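Local coordinates for protein Eps1p (Saccharomyces cerevisiae, PDB 4TW5) that belongs to the protein disulfide isomerase family and is built from thioredoxin-fold domains, at residues Leu128-Gly140 against Ser191-Asn205. Numbering follows the deposited sequence.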
ATOM      1  N   LEU A 128       1.879  27.790  25.083  1.00 26.06           N
ATOM      2  CA  LEU A 128       2.405  26.490  24.666  1.00 30.83           C
ATOM      3  C   LEU A 128       3.524  26.590  23.621  1.00 31.10           C
ATOM      4  O   LEU A 128       4.385  25.717  23.556  1.00 38.61           O
ATOM      5  CB  LEU A 128       1.272  25.611  24.138  1.00 29.79           C
ATOM      6  CG  LEU A 128       1.576  24.153  23.812  1.00 24.69           C
ATOM      7  CD1 LEU A 128       1.998  23.357  25.080  1.00 30.88           C
ATOM      8  CD2 LEU A 128       0.394  23.525  23.093  1.00 20.33           C
ATOM      9  N   ASP A 129       3.520  27.655  22.821  1.00 34.71           N
ATOM     10  CA  ASP A 129       4.557  27.894  21.800  1.00 32.82           C
ATOM     11  C   ASP A 129       5.966  28.055  22.362  1.00 34.11           C
ATOM     12  O   ASP A 129       6.943  27.880  21.646  1.00 33.91           O
ATOM     13  CB  ASP A 129       4.249  29.175  21.015  1.00 35.57           C
ATOM     14  CG  ASP A 129       3.146  29.019  19.994  1.00 45.87           C
ATOM     15  OD1 ASP A 129       2.286  28.110  20.107  1.00 43.94           O
ATOM     16  OD2 ASP A 129       3.112  29.897  19.096  1.00 48.20           O
ATOM     17  N   SER A 130       6.078  28.429  23.631  1.00 36.50           N
ATOM     18  CA  SER A 130       7.395  28.608  24.235  1.00 36.38           C
ATOM     19  C   SER A 130       8.056  27.268  24.489  1.00 32.04           C
ATOM     20  O   SER A 130       9.275  27.188  24.616  1.00 39.22           O
ATOM     21  CB  SER A 130       7.277  29.365  25.560  1.00 31.92           C
ATOM     22  OG  SER A 130       6.623  30.605  25.350  1.00 46.27           O
ATOM     23  N   ALA A 131       7.255  26.208  24.525  1.00 28.51           N
ATOM     24  CA  ALA A 131       7.792  24.893  24.856  1.00 30.93           C
ATOM     25  C   ALA A 131       7.940  24.014  23.621  1.00 33.09           C
ATOM     26  O   ALA A 131       7.230  24.187  22.624  1.00 30.24           O
ATOM     27  CB  ALA A 131       6.938  24.229  25.866  1.00 25.08           C
ATOM     28  N   LYS A 132       8.899  23.106  23.690  1.00 28.79           N
ATOM     29  CA  LYS A 132       9.098  22.086  22.670  1.00 31.64           C
ATOM     30  C   LYS A 132       8.064  20.975  22.842  1.00 38.11           C
ATOM     31  O   LYS A 132       7.580  20.733  23.952  1.00 34.00           O
ATOM     32  CB  LYS A 132      10.500  21.506  22.765  1.00 38.50           C
ATOM     33  CG  LYS A 132      11.014  20.842  21.510  1.00 42.01           C
ATOM     34  CD  LYS A 132      11.816  19.587  21.878  1.00 43.61           C
ATOM     35  CE  LYS A 132      12.801  19.865  22.990  1.00 45.72           C
ATOM     36  NZ  LYS A 132      13.515  18.622  23.430  1.00 52.97           N
ATOM     37  N   SER A 133       7.702  20.313  21.748  1.00 35.66           N
ATOM     38  CA  SER A 133       6.941  19.081  21.861  1.00 30.39           C
ATOM     39  C   SER A 133       7.905  17.964  22.241  1.00 30.26           C
ATOM     40  O   SER A 133       9.013  17.897  21.710  1.00 35.17           O
ATOM     41  CB  SER A 133       6.212  18.759  20.563  1.00 30.29           C
ATOM     42  OG  SER A 133       5.634  17.468  20.619  1.00 27.04           O
ATOM     43  N   GLU A 134       7.521  17.125  23.195  1.00 24.71           N
ATOM     44  CA  GLU A 134       8.353  15.980  23.555  1.00 27.00           C
ATOM     45  C   GLU A 134       8.131  14.796  22.605  1.00 30.45           C
ATOM     46  O   GLU A 134       8.890  13.818  22.658  1.00 22.73           O
ATOM     47  CB  GLU A 134       8.083  15.529  25.004  1.00 30.82           C
ATOM     48  CG  GLU A 134       8.505  16.532  26.099  1.00 32.48           C
ATOM     49  CD  GLU A 134       9.919  17.080  25.903  1.00 42.91           C
ATOM     50  OE1 GLU A 134      10.864  16.283  25.718  1.00 43.30           O
ATOM     51  OE2 GLU A 134      10.093  18.319  25.930  1.00 50.67           O
ATOM     52  N   SER A 135       7.106  14.892  21.740  1.00 22.42           N
ATOM     53  CA  SER A 135       6.724  13.801  20.849  1.00 17.30           C
ATOM     54  C   SER A 135       7.848  13.441  19.883  1.00 21.31           C
ATOM     55  O   SER A 135       8.373  14.293  19.209  1.00 18.25           O
ATOM     56  CB  SER A 135       5.464  14.187  20.076  1.00 33.14           C
ATOM     57  OG  SER A 135       5.112  13.233  19.092  1.00 25.86           O
ATOM     58  N   GLN A 136       8.229  12.171  19.817  1.00 22.01           N
ATOM     59  CA  GLN A 136       9.352  11.789  18.953  1.00 26.28           C
ATOM     60  C   GLN A 136       8.947  11.296  17.563  1.00 24.47           C
ATOM     61  O   GLN A 136       7.937  10.622  17.378  1.00 22.66           O
ATOM     62  CB  GLN A 136      10.192  10.717  19.641  1.00 30.20           C
ATOM     63  CG  GLN A 136      10.911  11.212  20.880  1.00 38.42           C
ATOM     64  CD  GLN A 136      11.459  10.069  21.739  1.00 48.53           C
ATOM     65  OE1 GLN A 136      10.860   9.706  22.760  1.00 38.25           O
ATOM     66  NE2 GLN A 136      12.593   9.501  21.329  1.00 52.09           N
ATOM     67  N   TYR A 137       9.727  11.710  16.574  1.00 30.50           N
ATOM     68  CA  TYR A 137       9.525  11.298  15.203  1.00 26.25           C
ATOM     69  C   TYR A 137       9.857   9.845  15.066  1.00 22.20           C
ATOM     70  O   TYR A 137      10.981   9.447  15.286  1.00 31.69           O
ATOM     71  CB  TYR A 137      10.365  12.167  14.271  1.00 29.10           C
ATOM     72  CG  TYR A 137      10.420  11.724  12.825  1.00 28.99           C
ATOM     73  CD1 TYR A 137       9.320  11.850  11.987  1.00 26.81           C
ATOM     74  CD2 TYR A 137      11.606  11.254  12.279  1.00 32.13           C
ATOM     75  CE1 TYR A 137       9.389  11.464  10.647  1.00 27.33           C
ATOM     76  CE2 TYR A 137      11.686  10.878  10.948  1.00 40.67           C
ATOM     77  CZ  TYR A 137      10.570  10.977  10.137  1.00 35.28           C
ATOM     78  OH  TYR A 137      10.663  10.597   8.818  1.00 44.71           O
ATOM     79  N   LEU A 138       8.870   9.044  14.704  1.00 24.98           N
ATOM     80  CA  LEU A 138       9.116   7.626  14.529  1.00 28.14           C
ATOM     81  C   LEU A 138       8.944   7.249  13.078  1.00 27.04           C
ATOM     82  O   LEU A 138       7.843   7.343  12.534  1.00 24.73           O
ATOM     83  CB  LEU A 138       8.162   6.779  15.404  1.00 22.77           C
ATOM     84  CG  LEU A 138       8.108   7.068  16.915  1.00 28.54           C
ATOM     85  CD1 LEU A 138       6.984   6.281  17.586  1.00 19.43           C
ATOM     86  CD2 LEU A 138       9.475   6.744  17.613  1.00 19.11           C
ATOM     87  N   GLU A 139      10.024   6.767  12.477  1.00 29.84           N
ATOM     88  CA  GLU A 139       9.934   6.113  11.178  1.00 29.34           C
ATOM     89  C   GLU A 139       9.358   4.733  11.407  1.00 35.66           C
ATOM     90  O   GLU A 139       9.327   4.250  12.550  1.00 34.54           O
ATOM     91  CB  GLU A 139      11.304   6.001  10.521  1.00 32.19           C
ATOM     92  CG  GLU A 139      11.939   7.344  10.260  1.00 45.25           C
ATOM     93  CD  GLU A 139      13.153   7.232   9.375  1.00 55.86           C
ATOM     94  OE1 GLU A 139      13.458   6.101   8.933  1.00 63.04           O
ATOM     95  OE2 GLU A 139      13.801   8.272   9.132  1.00 62.79           O
ATOM     96  N   GLY A 140       8.919   4.093  10.326  1.00 38.56           N
ATOM     97  CA  GLY A 140       8.252   2.807  10.417  1.00 27.57           C
ATOM     98  C   GLY A 140       9.063   1.788  11.171  1.00 35.48           C
ATOM     99  O   GLY A 140       8.555   1.092  12.050  1.00 35.10           O
ATOM    100  N   SER A 191       2.094  15.171  25.238  1.00 19.32           N
ATOM    101  CA  SER A 191       3.481  14.719  25.253  1.00 19.29           C
ATOM    102  C   SER A 191       4.218  15.263  26.481  1.00 27.67           C
ATOM    103  O   SER A 191       5.002  14.558  27.102  1.00 24.93           O
ATOM    104  CB  SER A 191       4.218  15.123  23.990  1.00 26.78           C
ATOM    105  OG  SER A 191       4.562  16.492  24.017  1.00 28.48           O
ATOM    106  N   ARG A 192       3.937  16.506  26.845  1.00 29.35           N
ATOM    107  CA  ARG A 192       4.638  17.108  27.962  1.00 33.05           C
ATOM    108  C   ARG A 192       4.119  16.554  29.291  1.00 28.84           C
ATOM    109  O   ARG A 192       4.889  16.325  30.184  1.00 28.78           O
ATOM    110  CB  ARG A 192       4.511  18.626  27.914  1.00 27.44           C
ATOM    111  CG  ARG A 192       5.453  19.263  26.881  1.00 35.26           C
ATOM    112  CD  ARG A 192       5.195  20.768  26.647  1.00 33.91           C
ATOM    113  NE  ARG A 192       5.217  21.646  27.825  1.00 33.08           N
ATOM    114  CZ  ARG A 192       6.312  22.009  28.490  1.00 33.92           C
ATOM    115  NH1 ARG A 192       7.499  21.575  28.109  1.00 34.21           N
ATOM    116  NH2 ARG A 192       6.219  22.831  29.521  1.00 32.30           N
ATOM    117  N   GLN A 193       2.825  16.323  29.413  1.00 24.50           N
ATOM    118  CA  GLN A 193       2.289  15.778  30.650  1.00 31.13           C
ATOM    119  C   GLN A 193       2.798  14.350  30.899  1.00 31.87           C
ATOM    120  O   GLN A 193       3.176  14.012  32.016  1.00 32.94           O
ATOM    121  CB  GLN A 193       0.756  15.824  30.618  1.00 32.13           C
ATOM    122  CG  GLN A 193       0.189  17.245  30.721  1.00 30.15           C
ATOM    123  CD  GLN A 193      -1.326  17.255  30.812  1.00 32.60           C
ATOM    124  OE1 GLN A 193      -1.997  16.620  30.014  1.00 28.98           O
ATOM    125  NE2 GLN A 193      -1.868  17.972  31.782  1.00 29.80           N
ATOM    126  N   LEU A 194       2.881  13.542  29.843  1.00 32.44           N
ATOM    127  CA  LEU A 194       3.334  12.168  29.975  1.00 24.74           C
ATOM    128  C   LEU A 194       4.823  12.100  30.241  1.00 28.94           C
ATOM    129  O   LEU A 194       5.325  11.089  30.746  1.00 28.43           O
ATOM    130  CB  LEU A 194       2.995  11.344  28.734  1.00 20.77           C
ATOM    131  CG  LEU A 194       1.523  10.939  28.683  1.00 29.22           C
ATOM    132  CD1 LEU A 194       1.216  10.102  27.436  1.00 27.78           C
ATOM    133  CD2 LEU A 194       1.106  10.214  29.957  1.00 19.02           C
ATOM    134  N   ALA A 195       5.541  13.146  29.865  1.00 23.88           N
ATOM    135  CA  ALA A 195       6.967  13.179  30.121  1.00 29.62           C
ATOM    136  C   ALA A 195       7.302  13.181  31.638  1.00 31.67           C
ATOM    137  O   ALA A 195       8.332  12.658  32.036  1.00 26.92           O
ATOM    138  CB  ALA A 195       7.587  14.387  29.440  1.00 29.23           C
ATOM    139  N   VAL A 196       6.425  13.753  32.462  1.00 33.60           N
ATOM    140  CA  VAL A 196       6.584  13.753  33.925  1.00 28.41           C
ATOM    141  C   VAL A 196       6.554  12.330  34.439  1.00 35.64           C
ATOM    142  O   VAL A 196       7.276  11.968  35.371  1.00 40.16           O
ATOM    143  CB  VAL A 196       5.473  14.582  34.633  1.00 29.83           C
ATOM    144  CG1 VAL A 196       5.403  14.273  36.141  1.00 26.69           C
ATOM    145  CG2 VAL A 196       5.681  16.060  34.397  1.00 32.30           C
ATOM    146  N   ASP A 197       5.717  11.507  33.820  1.00 33.64           N
ATOM    147  CA  ASP A 197       5.608  10.120  34.244  1.00 33.35           C
ATOM    148  C   ASP A 197       6.566   9.237  33.499  1.00 28.68           C
ATOM    149  O   ASP A 197       6.484   8.018  33.581  1.00 33.81           O
ATOM    150  CB  ASP A 197       4.190   9.626  34.054  1.00 31.34           C
ATOM    151  CG  ASP A 197       3.243  10.259  35.036  1.00 39.41           C
ATOM    152  OD1 ASP A 197       3.561  10.233  36.253  1.00 39.88           O
ATOM    153  OD2 ASP A 197       2.211  10.806  34.587  1.00 36.77           O
ATOM    154  N   ASP A 198       7.486   9.866  32.781  1.00 27.71           N
ATOM    155  CA  ASP A 198       8.511   9.131  32.057  1.00 33.92           C
ATOM    156  C   ASP A 198       7.858   8.125  31.088  1.00 29.41           C
ATOM    157  O   ASP A 198       8.342   7.014  30.902  1.00 33.59           O
ATOM    158  CB  ASP A 198       9.451   8.426  33.034  1.00 31.77           C
ATOM    159  CG  ASP A 198      10.779   8.053  32.408  1.00 40.18           C
ATOM    160  OD1 ASP A 198      11.186   8.723  31.441  1.00 49.24           O
ATOM    161  OD2 ASP A 198      11.416   7.077  32.870  1.00 50.56           O
ATOM    162  N   ILE A 199       6.723   8.523  30.522  1.00 30.90           N
ATOM    163  CA  ILE A 199       6.085   7.819  29.402  1.00 24.19           C
ATOM    164  C   ILE A 199       6.440   8.570  28.113  1.00 29.48           C
ATOM    165  O   ILE A 199       6.280   9.796  28.010  1.00 26.95           O
ATOM    166  CB  ILE A 199       4.569   7.706  29.626  1.00 24.41           C
ATOM    167  CG1 ILE A 199       4.314   6.789  30.835  1.00 19.55           C
ATOM    168  CG2 ILE A 199       3.845   7.168  28.371  1.00 22.56           C
ATOM    169  CD1 ILE A 199       2.891   6.711  31.254  1.00 20.39           C
ATOM    170  N   ASN A 200       6.971   7.847  27.141  1.00 24.20           N
ATOM    171  CA  ASN A 200       7.364   8.478  25.896  1.00 25.53           C
ATOM    172  C   ASN A 200       6.151   8.711  24.977  1.00 28.54           C
ATOM    173  O   ASN A 200       5.095   8.080  25.143  1.00 20.65           O
ATOM    174  CB  ASN A 200       8.429   7.640  25.203  1.00 28.07           C
ATOM    175  CG  ASN A 200       9.737   7.644  25.973  1.00 28.16           C
ATOM    176  OD1 ASN A 200       9.812   8.215  27.043  1.00 37.26           O
ATOM    177  ND2 ASN A 200      10.754   7.015  25.437  1.00 30.88           N
ATOM    178  N   THR A 201       6.302   9.680  24.071  1.00 26.66           N
ATOM    179  CA  THR A 201       5.343   9.910  22.988  1.00 28.83           C
ATOM    180  C   THR A 201       6.030   9.922  21.642  1.00 23.50           C
ATOM    181  O   THR A 201       7.189  10.338  21.548  1.00 22.13           O
ATOM    182  CB  THR A 201       4.616  11.226  23.144  1.00 19.48           C
ATOM    183  OG1 THR A 201       5.575  12.233  23.458  1.00 30.79           O
ATOM    184  CG2 THR A 201       3.590  11.144  24.268  1.00 25.83           C
ATOM    185  N   GLY A 202       5.300   9.488  20.608  1.00 24.24           N
ATOM    186  CA  GLY A 202       5.809   9.430  19.240  1.00 19.03           C
ATOM    187  C   GLY A 202       4.723   9.772  18.205  1.00 21.77           C
ATOM    188  O   GLY A 202       3.527   9.637  18.470  1.00 16.61           O
ATOM    189  N   HIS A 203       5.149  10.217  17.027  1.00 17.17           N
ATOM    190  CA  HIS A 203       4.226  10.485  15.945  1.00 21.83           C
ATOM    191  C   HIS A 203       4.679   9.797  14.673  1.00 20.86           C
ATOM    192  O   HIS A 203       5.861   9.735  14.358  1.00 23.02           O
ATOM    193  CB  HIS A 203       4.049  11.998  15.742  1.00 20.70           C
ATOM    194  CG  HIS A 203       5.330  12.739  15.617  1.00 20.75           C
ATOM    195  ND1 HIS A 203       5.968  13.296  16.706  1.00 20.56           N
ATOM    196  CD2 HIS A 203       6.095  13.024  14.538  1.00 22.40           C
ATOM    197  CE1 HIS A 203       7.093  13.862  16.303  1.00 25.67           C
ATOM    198  NE2 HIS A 203       7.181  13.731  14.991  1.00 26.81           N
ATOM    199  N   VAL A 204       3.702   9.269  13.950  1.00 23.14           N
ATOM    200  CA  VAL A 204       3.941   8.525  12.718  1.00 20.58           C
ATOM    201  C   VAL A 204       3.241   9.204  11.541  1.00 23.02           C
ATOM    202  O   VAL A 204       2.063   9.560  11.626  1.00 20.11           O
ATOM    203  CB  VAL A 204       3.427   7.075  12.849  1.00 23.23           C
ATOM    204  CG1 VAL A 204       3.403   6.330  11.461  1.00 16.04           C
ATOM    205  CG2 VAL A 204       4.198   6.330  13.927  1.00 21.40           C
ATOM    206  N   ASN A 205       3.991   9.396  10.463  1.00 27.29           N
ATOM    207  CA  ASN A 205       3.457   9.871   9.196  1.00 23.69           C
ATOM    208  C   ASN A 205       2.919   8.691   8.407  1.00 21.68           C
ATOM    209  O   ASN A 205       3.682   7.953   7.788  1.00 23.43           O
ATOM    210  CB  ASN A 205       4.542  10.582   8.390  1.00 26.77           C
ATOM    211  CG  ASN A 205       4.993  11.861   9.034  1.00 30.80           C
ATOM    212  OD1 ASN A 205       4.472  12.932   8.729  1.00 32.46           O
ATOM    213  ND2 ASN A 205       5.942  11.758   9.967  1.00 25.27           N
TER
HETATM  214  O   HOH W   1       8.771  20.438  26.282  1.00 35.46           O
HETATM  215  O   HOH W   2       8.902  11.253  24.137  1.00 19.55           O
HETATM  216  O   HOH W   3       6.965   8.776  10.410  1.00 24.84           O
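Gln136 and Tyr137 pair in parallel with Gly202 and His203, adding a short edge strand to the mixed sheet of the second thioredoxin-like domain, in the strand order 1-3-2-4-5. Gln136 N donates to Thr201 O, its carbonyl accepts from His203 N, and Leu138 N closes the ladder on His203 O at 3.1 Å. The imidazole of His203 stands between the backbone N and the carbonyl carbon (chi1 51°), which folds it back over the edge strand: Gln136 O lies above one ring face, toward the rim, while His203 ND1 is hydrogen-bonded to Ser135 OG at 2.5 Å, at the ring edge and near its plane. With NE2 bonded to Lys166 O and Ser135 OG also bonded to Trp187 NE1, the ring is gripped at both nitrogens and its rotation fixed. On the other face of the sheet Leu138 CD1 packs on Gly202 CA at 3.7 Å.

Nearer the helix 180-196, Ser133 OG forms an ST turn by accepting from Ser135 N and is also hydrogen-bonded to Ser168 OG, and Ser191 OG takes the N-H of Glu134 at 3.1 Å while also bonding Lys188 O. Arg192 bends at chi3 (55°), laying its guanidinium flat against Ala131, whose CB sits 3.4 Å above the centre of the plane. Its charge stays 4.7 Å from Glu134, NH1 to OE2, and a water bridges the gap: it accepts from Arg192 NH1 and donates to both Glu134 OE2 and Lys132 O.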